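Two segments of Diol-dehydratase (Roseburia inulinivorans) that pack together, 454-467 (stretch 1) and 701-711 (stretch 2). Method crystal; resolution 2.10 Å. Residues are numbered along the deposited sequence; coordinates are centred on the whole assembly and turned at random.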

ATOM      1  N   ALA A 454     -12.152  -9.630  17.818  1.00 11.77           N
ATOM      2  CA  ALA A 454     -12.785 -10.923  17.543  1.00 13.92           C
ATOM      3  C   ALA A 454     -13.395 -11.521  18.793  1.00 14.00           C
ATOM      4  O   ALA A 454     -13.056 -11.149  19.925  1.00 13.07           O
ATOM      5  N   PHE A 455     -14.303 -12.458  18.559  1.00 13.50           N
ATOM      6  CA  PHE A 455     -14.888 -13.273  19.604  1.00 11.04           C
ATOM      7  C   PHE A 455     -14.371 -14.704  19.427  1.00 13.01           C
ATOM      8  O   PHE A 455     -14.553 -15.299  18.359  1.00 14.44           O
ATOM      9  N   PHE A 456     -13.746 -15.252  20.462  1.00 13.11           N
ATOM     10  CA  PHE A 456     -13.183 -16.595  20.409  1.00 11.02           C
ATOM     11  C   PHE A 456     -13.902 -17.510  21.393  1.00 12.49           C
ATOM     12  O   PHE A 456     -13.949 -17.226  22.593  1.00 10.06           O
ATOM     13  N   ASN A 457     -14.428 -18.620  20.884  1.00 13.18           N
ATOM     14  CA  ASN A 457     -15.173 -19.568  21.711  1.00 15.26           C
ATOM     15  C   ASN A 457     -14.232 -20.622  22.300  1.00 12.83           C
ATOM     16  O   ASN A 457     -13.828 -21.545  21.602  1.00 14.70           O
ATOM     17  N   MET A 458     -13.897 -20.489  23.578  1.00 11.78           N
ATOM     18  CA  MET A 458     -12.952 -21.411  24.206  1.00 14.20           C
ATOM     19  C   MET A 458     -13.546 -22.811  24.381  1.00 15.61           C
ATOM     20  O   MET A 458     -12.810 -23.755  24.622  1.00 13.71           O
ATOM     21  N   CYS A 459     -14.862 -22.951  24.241  1.00 13.47           N
ATOM     22  CA  CYS A 459     -15.476 -24.278  24.300  1.00 14.58           C
ATOM     23  C   CYS A 459     -15.304 -25.101  23.013  1.00 16.55           C
ATOM     24  O   CYS A 459     -15.388 -26.332  23.047  1.00 16.05           O
ATOM     25  N   ARG A 460     -15.117 -24.444  21.870  1.00 14.80           N
ATOM     26  CA  ARG A 460     -15.039 -25.222  20.635  1.00 17.65           C
ATOM     27  C   ARG A 460     -13.749 -26.073  20.571  1.00 17.63           C
ATOM     28  O   ARG A 460     -13.827 -27.241  20.199  1.00 16.67           O
ATOM     29  N   PRO A 461     -12.579 -25.514  20.964  1.00 17.15           N
ATOM     30  CA  PRO A 461     -11.400 -26.380  21.078  1.00 16.45           C
ATOM     31  C   PRO A 461     -11.585 -27.530  22.066  1.00 16.89           C
ATOM     32  O   PRO A 461     -10.986 -28.584  21.860  1.00 16.20           O
ATOM     33  N   LEU A 462     -12.404 -27.339  23.099  1.00 15.47           N
ATOM     34  CA  LEU A 462     -12.696 -28.423  24.037  1.00 16.45           C
ATOM     35  C   LEU A 462     -13.496 -29.533  23.343  1.00 16.17           C
ATOM     36  O   LEU A 462     -13.186 -30.710  23.479  1.00 17.34           O
ATOM     37  N   GLU A 463     -14.523 -29.150  22.603  1.00 13.28           N
ATOM     38  CA  GLU A 463     -15.279 -30.112  21.807  1.00 16.70           C
ATOM     39  C   GLU A 463     -14.374 -30.862  20.829  1.00 19.98           C
ATOM     40  O   GLU A 463     -14.574 -32.048  20.593  1.00 18.61           O
ATOM     41  N   MET A 464     -13.369 -30.180  20.281  1.00 15.21           N
ATOM     42  CA  MET A 464     -12.449 -30.826  19.351  1.00 15.48           C
ATOM     43  C   MET A 464     -11.577 -31.884  20.037  1.00 17.53           C
ATOM     44  O   MET A 464     -11.129 -32.830  19.394  1.00 18.20           O
ATOM     45  N   VAL A 465     -11.338 -31.747  21.333  1.00 16.91           N
ATOM     46  CA  VAL A 465     -10.572 -32.786  22.012  1.00 19.87           C
ATOM     47  C   VAL A 465     -11.372 -34.091  22.002  1.00 18.39           C
ATOM     48  O   VAL A 465     -10.815 -35.156  21.747  1.00 21.29           O
ATOM     49  N   PHE A 466     -12.679 -33.995  22.241  1.00 17.85           N
ATOM     50  CA  PHE A 466     -13.553 -35.167  22.249  1.00 20.90           C
ATOM     51  C   PHE A 466     -13.657 -35.789  20.862  1.00 23.88           C
ATOM     52  O   PHE A 466     -13.670 -37.009  20.719  1.00 22.40           O
ATOM     53  N   SER A 467     -13.722 -34.939  19.846  1.00 17.90           N
ATOM     54  CA  SER A 467     -13.975 -35.403  18.489  1.00 19.49           C
ATOM     55  C   SER A 467     -12.709 -35.574  17.663  1.00 18.38           C
ATOM     56  O   SER A 467     -12.796 -35.799  16.469  1.00 21.54           O
ATOM     57  N   PRO A 701     -25.269 -16.153  20.982  1.00 12.90           N
ATOM     58  CA  PRO A 701     -25.036 -16.866  19.714  1.00 13.07           C
ATOM     59  C   PRO A 701     -23.826 -17.819  19.711  1.00 18.66           C
ATOM     60  O   PRO A 701     -23.889 -18.832  19.017  1.00 17.14           O
ATOM     61  N   LEU A 702     -22.766 -17.538  20.466  1.00 14.71           N
ATOM     62  CA  LEU A 702     -21.643 -18.476  20.476  1.00 16.43           C
ATOM     63  C   LEU A 702     -22.059 -19.785  21.138  1.00 16.13           C
ATOM     64  O   LEU A 702     -21.713 -20.871  20.663  1.00 17.19           O
ATOM     65  N   GLY A 703     -22.823 -19.686  22.219  1.00 13.77           N
ATOM     66  CA  GLY A 703     -23.367 -20.871  22.856  1.00 14.75           C
ATOM     67  C   GLY A 703     -24.272 -21.686  21.932  1.00 15.52           C
ATOM     68  O   GLY A 703     -24.303 -22.916  22.006  1.00 15.44           O
ATOM     69  N   ALA A 704     -24.999 -20.998  21.058  1.00 12.50           N
ATOM     70  CA  ALA A 704     -25.858 -21.661  20.085  1.00 16.99           C
ATOM     71  C   ALA A 704     -25.042 -22.476  19.074  1.00 16.98           C
ATOM     72  O   ALA A 704     -25.587 -23.314  18.378  1.00 16.10           O
ATOM     73  N   GLN A 705     -23.732 -22.238  19.015  1.00 15.67           N
ATOM     74  CA  GLN A 705     -22.856 -22.928  18.070  1.00 15.16           C
ATOM     75  C   GLN A 705     -22.072 -24.024  18.765  1.00 17.40           C
ATOM     76  O   GLN A 705     -21.184 -24.647  18.194  1.00 12.71           O
ATOM     77  N   THR A 706     -22.412 -24.241  20.022  1.00 16.11           N
ATOM     78  CA  THR A 706     -21.635 -25.103  20.884  1.00 15.68           C
ATOM     79  C   THR A 706     -22.490 -26.266  21.336  1.00 17.30           C
ATOM     80  O   THR A 706     -23.579 -26.051  21.875  1.00 16.84           O
ATOM     81  N   GLY A 707     -22.007 -27.485  21.131  1.00 16.39           N
ATOM     82  CA  GLY A 707     -22.696 -28.653  21.667  1.00 17.14           C
ATOM     83  C   GLY A 707     -22.717 -28.686  23.194  1.00 19.55           C
ATOM     84  O   GLY A 707     -22.184 -27.797  23.875  1.00 17.56           O
ATOM     85  N   ALA A 708     -23.339 -29.718  23.742  1.00 19.04           N
ATOM     86  CA  ALA A 708     -23.353 -29.909  25.189  1.00 17.38           C
ATOM     87  C   ALA A 708     -21.935 -30.037  25.738  1.00 16.74           C
ATOM     88  O   ALA A 708     -21.060 -30.598  25.082  1.00 18.02           O
ATOM     89  N   THR A 709     -21.709 -29.536  26.947  1.00 16.26           N
ATOM     90  CA  THR A 709     -20.373 -29.596  27.537  1.00 18.43           C
ATOM     91  C   THR A 709     -20.383 -30.329  28.885  1.00 16.06           C
ATOM     92  O   THR A 709     -21.425 -30.433  29.523  1.00 19.35           O
ATOM     93  N   PRO A 710     -19.223 -30.866  29.301  1.00 15.05           N
ATOM     94  CA  PRO A 710     -19.120 -31.695  30.507  1.00 18.28           C
ATOM     95  C   PRO A 710     -19.414 -30.964  31.816  1.00 20.92           C
ATOM     96  O   PRO A 710     -19.469 -31.629  32.848  1.00 21.61           O
ATOM     97  N   ASP A 711     -19.578 -29.642  31.776  1.00 21.12           N
ATOM     98  CA  ASP A 711     -19.989 -28.889  32.960  1.00 15.72           C
ATOM     99  C   ASP A 711     -21.467 -29.135  33.248  1.00 18.91           C
ATOM    100  O   ASP A 711     -21.956 -28.795  34.323  1.00 20.14           O
TER

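Stretch 1 runs from a strand into a helix, and stretch 2 leaves the end of a helix through a type I turn, G703 to T706. F455, N457, C459, L462, E463 and F466 point toward stretch 2. L702 and P710 point back.

N457 (chi1 t) is the polar centre at the strand end. Its OD1 accepts from C459 N at 2.9 Å, a capping bond for the turn into the helix. Its ND2 donates to T706 OG1 at 2.8 Å and to water 1 at 2.9 Å. Both amide hydrogens are therefore used. L702 O is also near, 3.3 Å from N457 ND2, but the angle is too poor for a hydrogen bond. L702 O instead accepts from T706 OG1 (2.8 Å) and from Q705 N (2.9 Å). T706 OG1 (chi1 m) thus accepts from N457 and donates to L702 O. Water 1 donates to Q705 OE1 at 2.8 Å and so bridges N457 to Q705.

E463 (chi1 m, chi2 t) holds the second polar site. Its carboxylate receives G707 N through two weak bonds, 2.9 Å to OE2 and 3.3 Å to OE1. E463 OE1 also accepts from R460 NE at 3.1 Å and pairs with R460 NH2 at 3.0 Å in a salt bridge. R460 NH1 is satisfied elsewhere in the structure. Water 2 donates to E463 OE2 and to A708 O, 2.7 Å each. G707 leaves room for the carboxylate: an ideal CB there would lie 2.5 Å from E463 OE2, a clash.

Apolar contacts flank these sites. L702 CD2 lies 4.2 Å from F455 CB. C459 CB meets T706 CG2 at 3.8 Å. Further along the helix, L462 CD2 (chi1 t) approaches P710 CD at 4.2 Å, and F466 CZ (chi1 m) reaches P710 CG at 3.8 Å.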

ATOM      1  CB  ALA A 454     -11.770 -11.942  16.925  1.00 10.17           C
ATOM      2  CB  PHE A 455     -16.415 -13.250  19.515  1.00 14.30           C
ATOM      3  CG  PHE A 455     -17.042 -11.887  19.724  1.00 12.10           C
ATOM      4  CD1 PHE A 455     -16.482 -10.962  20.584  1.00 12.34           C
ATOM      5  CD2 PHE A 455     -18.228 -11.557  19.073  1.00 13.43           C
ATOM      6  CE1 PHE A 455     -17.080  -9.720  20.795  1.00 11.63           C
ATOM      7  CE2 PHE A 455     -18.833 -10.312  19.268  1.00 11.83           C
ATOM      8  CZ  PHE A 455     -18.257  -9.395  20.130  1.00 12.41           C
ATOM      9  CB  PHE A 456     -11.681 -16.563  20.727  1.00 12.76           C
ATOM     10  CG  PHE A 456     -10.980 -17.899  20.587  1.00 12.57           C
ATOM     11  CD1 PHE A 456     -11.002 -18.833  21.622  1.00 12.37           C
ATOM     12  CD2 PHE A 456     -10.267 -18.203  19.433  1.00 11.20           C
ATOM     13  CE1 PHE A 456     -10.324 -20.051  21.501  1.00 13.02           C
ATOM     14  CE2 PHE A 456      -9.588 -19.426  19.299  1.00 12.17           C
ATOM     15  CZ  PHE A 456      -9.619 -20.348  20.336  1.00 14.55           C
ATOM     16  CB  ASN A 457     -16.283 -20.234  20.875  1.00 11.94           C
ATOM     17  CG  ASN A 457     -17.236 -21.079  21.719  1.00 18.12           C
ATOM     18  OD1 ASN A 457     -16.882 -21.542  22.802  1.00 18.60           O
ATOM     19  ND2 ASN A 457     -18.460 -21.267  21.221  1.00 13.52           N
ATOM     20  CB  MET A 458     -12.468 -20.876  25.569  1.00 14.41           C
ATOM     21  CG  MET A 458     -11.814 -19.481  25.508  1.00 14.51           C
ATOM     22  SD  MET A 458     -11.445 -18.797  27.142  1.00 23.05           S
ATOM     23  CE  MET A 458     -10.490 -20.130  27.828  1.00 21.48           C
ATOM     24  CB  CYS A 459     -16.975 -24.164  24.615  1.00 13.37           C
ATOM     25  SG  CYS A 459     -17.338 -23.531  26.247  1.00 17.95           S
ATOM     26  CB  ARG A 460     -15.196 -24.322  19.409  1.00 13.86           C
ATOM     27  CG  ARG A 460     -16.620 -23.732  19.277  1.00 15.77           C
ATOM     28  CD  ARG A 460     -17.360 -24.283  18.034  1.00 22.70           C
ATOM     29  NE  ARG A 460     -17.676 -25.676  18.226  1.00 25.03           N
ATOM     30  CZ  ARG A 460     -17.803 -26.599  17.285  1.00 21.87           C
ATOM     31  NH1 ARG A 460     -17.655 -26.321  15.993  1.00 21.65           N
ATOM     32  NH2 ARG A 460     -18.091 -27.831  17.669  1.00 23.07           N
ATOM     33  CB  PRO A 461     -10.306 -25.418  21.570  1.00 15.50           C
ATOM     34  CG  PRO A 461     -10.698 -24.115  20.967  1.00 14.44           C
ATOM     35  CD  PRO A 461     -12.208 -24.102  21.164  1.00 13.56           C
ATOM     36  CB  LEU A 462     -13.468 -27.905  25.261  1.00 17.45           C
ATOM     37  CG  LEU A 462     -13.882 -28.977  26.279  1.00 17.03           C
ATOM     38  CD1 LEU A 462     -12.660 -29.636  26.912  1.00 16.34           C
ATOM     39  CD2 LEU A 462     -14.778 -28.373  27.358  1.00 18.49           C
ATOM     40  CB  GLU A 463     -16.402 -29.426  21.046  1.00 15.89           C
ATOM     41  CG  GLU A 463     -17.536 -28.949  21.930  1.00 18.11           C
ATOM     42  CD  GLU A 463     -18.734 -28.489  21.121  1.00 21.99           C
ATOM     43  OE1 GLU A 463     -18.720 -27.351  20.609  1.00 23.31           O
ATOM     44  OE2 GLU A 463     -19.679 -29.276  20.974  1.00 19.83           O
ATOM     45  CB  MET A 464     -11.561 -29.795  18.647  1.00 15.77           C
ATOM     46  CG  MET A 464     -12.287 -28.937  17.611  1.00 15.35           C
ATOM     47  SD  MET A 464     -13.221 -29.843  16.341  1.00 19.18           S
ATOM     48  CE  MET A 464     -14.887 -29.799  17.008  1.00 15.66           C
ATOM     49  CB  VAL A 465     -10.200 -32.405  23.456  1.00 21.52           C
ATOM     50  CG1 VAL A 465      -9.425 -33.547  24.128  1.00 17.53           C
ATOM     51  CG2 VAL A 465      -9.357 -31.140  23.461  1.00 18.44           C
ATOM     52  CB  PHE A 466     -14.959 -34.807  22.766  1.00 15.16           C
ATOM     53  CG  PHE A 466     -15.038 -34.697  24.271  1.00 18.53           C
ATOM     54  CD1 PHE A 466     -15.187 -35.833  25.055  1.00 17.72           C
ATOM     55  CD2 PHE A 466     -14.955 -33.464  24.899  1.00 16.01           C
ATOM     56  CE1 PHE A 466     -15.254 -35.747  26.445  1.00 20.30           C
ATOM     57  CE2 PHE A 466     -15.014 -33.369  26.275  1.00 17.65           C
ATOM     58  CZ  PHE A 466     -15.165 -34.516  27.057  1.00 20.49           C
ATOM     59  CB  SER A 467     -14.906 -34.433  17.771  1.00 20.20           C
ATOM     60  OG  SER A 467     -14.209 -33.242  17.446  1.00 20.59           O
ATOM     61  CB  PRO A 701     -24.826 -15.732  18.695  1.00 14.87           C
ATOM     62  CG  PRO A 701     -24.431 -14.529  19.516  1.00 14.82           C
ATOM     63  CD  PRO A 701     -25.222 -14.687  20.799  1.00 14.26           C
ATOM     64  CB  LEU A 702     -20.414 -17.883  21.177  1.00 12.79           C
ATOM     65  CG  LEU A 702     -19.370 -17.261  20.237  1.00 12.33           C
ATOM     66  CD1 LEU A 702     -19.975 -16.157  19.364  1.00 14.12           C
ATOM     67  CD2 LEU A 702     -18.161 -16.726  21.032  1.00 16.42           C
ATOM     68  CB  ALA A 704     -26.741 -20.636  19.361  1.00 15.64           C
ATOM     69  CB  GLN A 705     -21.898 -21.931  17.406  1.00 15.48           C
ATOM     70  CG  GLN A 705     -22.616 -20.947  16.497  1.00 18.15           C
ATOM     71  CD  GLN A 705     -21.758 -19.752  16.137  1.00 20.24           C
ATOM     72  OE1 GLN A 705     -20.768 -19.455  16.800  1.00 17.76           O
ATOM     73  NE2 GLN A 705     -22.128 -19.075  15.073  1.00 21.79           N
ATOM     74  CB  THR A 706     -21.133 -24.325  22.109  1.00 16.47           C
ATOM     75  OG1 THR A 706     -20.441 -23.153  21.660  1.00 17.71           O
ATOM     76  CG2 THR A 706     -20.233 -25.181  22.984  1.00 14.57           C
ATOM     77  CB  ALA A 708     -24.164 -31.135  25.548  1.00 16.00           C
ATOM     78  CB  THR A 709     -19.783 -28.175  27.687  1.00 17.49           C
ATOM     79  OG1 THR A 709     -20.778 -27.293  28.215  1.00 15.23           O
ATOM     80  CG2 THR A 709     -19.352 -27.662  26.315  1.00 13.28           C
ATOM     81  CB  PRO A 710     -17.655 -32.155  30.498  1.00 17.90           C
ATOM     82  CG  PRO A 710     -17.203 -32.025  29.120  1.00 16.70           C
ATOM     83  CD  PRO A 710     -17.966 -30.881  28.529  1.00 17.45           C
ATOM     84  CB  ASP A 711     -19.705 -27.380  32.792  1.00 17.05           C
ATOM     85  CG  ASP A 711     -20.433 -26.758  31.597  1.00 18.12           C
ATOM     86  OD1 ASP A 711     -20.809 -27.499  30.665  1.00 19.56           O
ATOM     87  OD2 ASP A 711     -20.615 -25.524  31.588  1.00 18.73           O
TER
HETATM   88  O   HOH W   1     -18.768 -20.321  18.480  1.00 17.05           O
HETATM   89  O   HOH W   2     -20.409 -31.356  22.606  1.00 21.38           O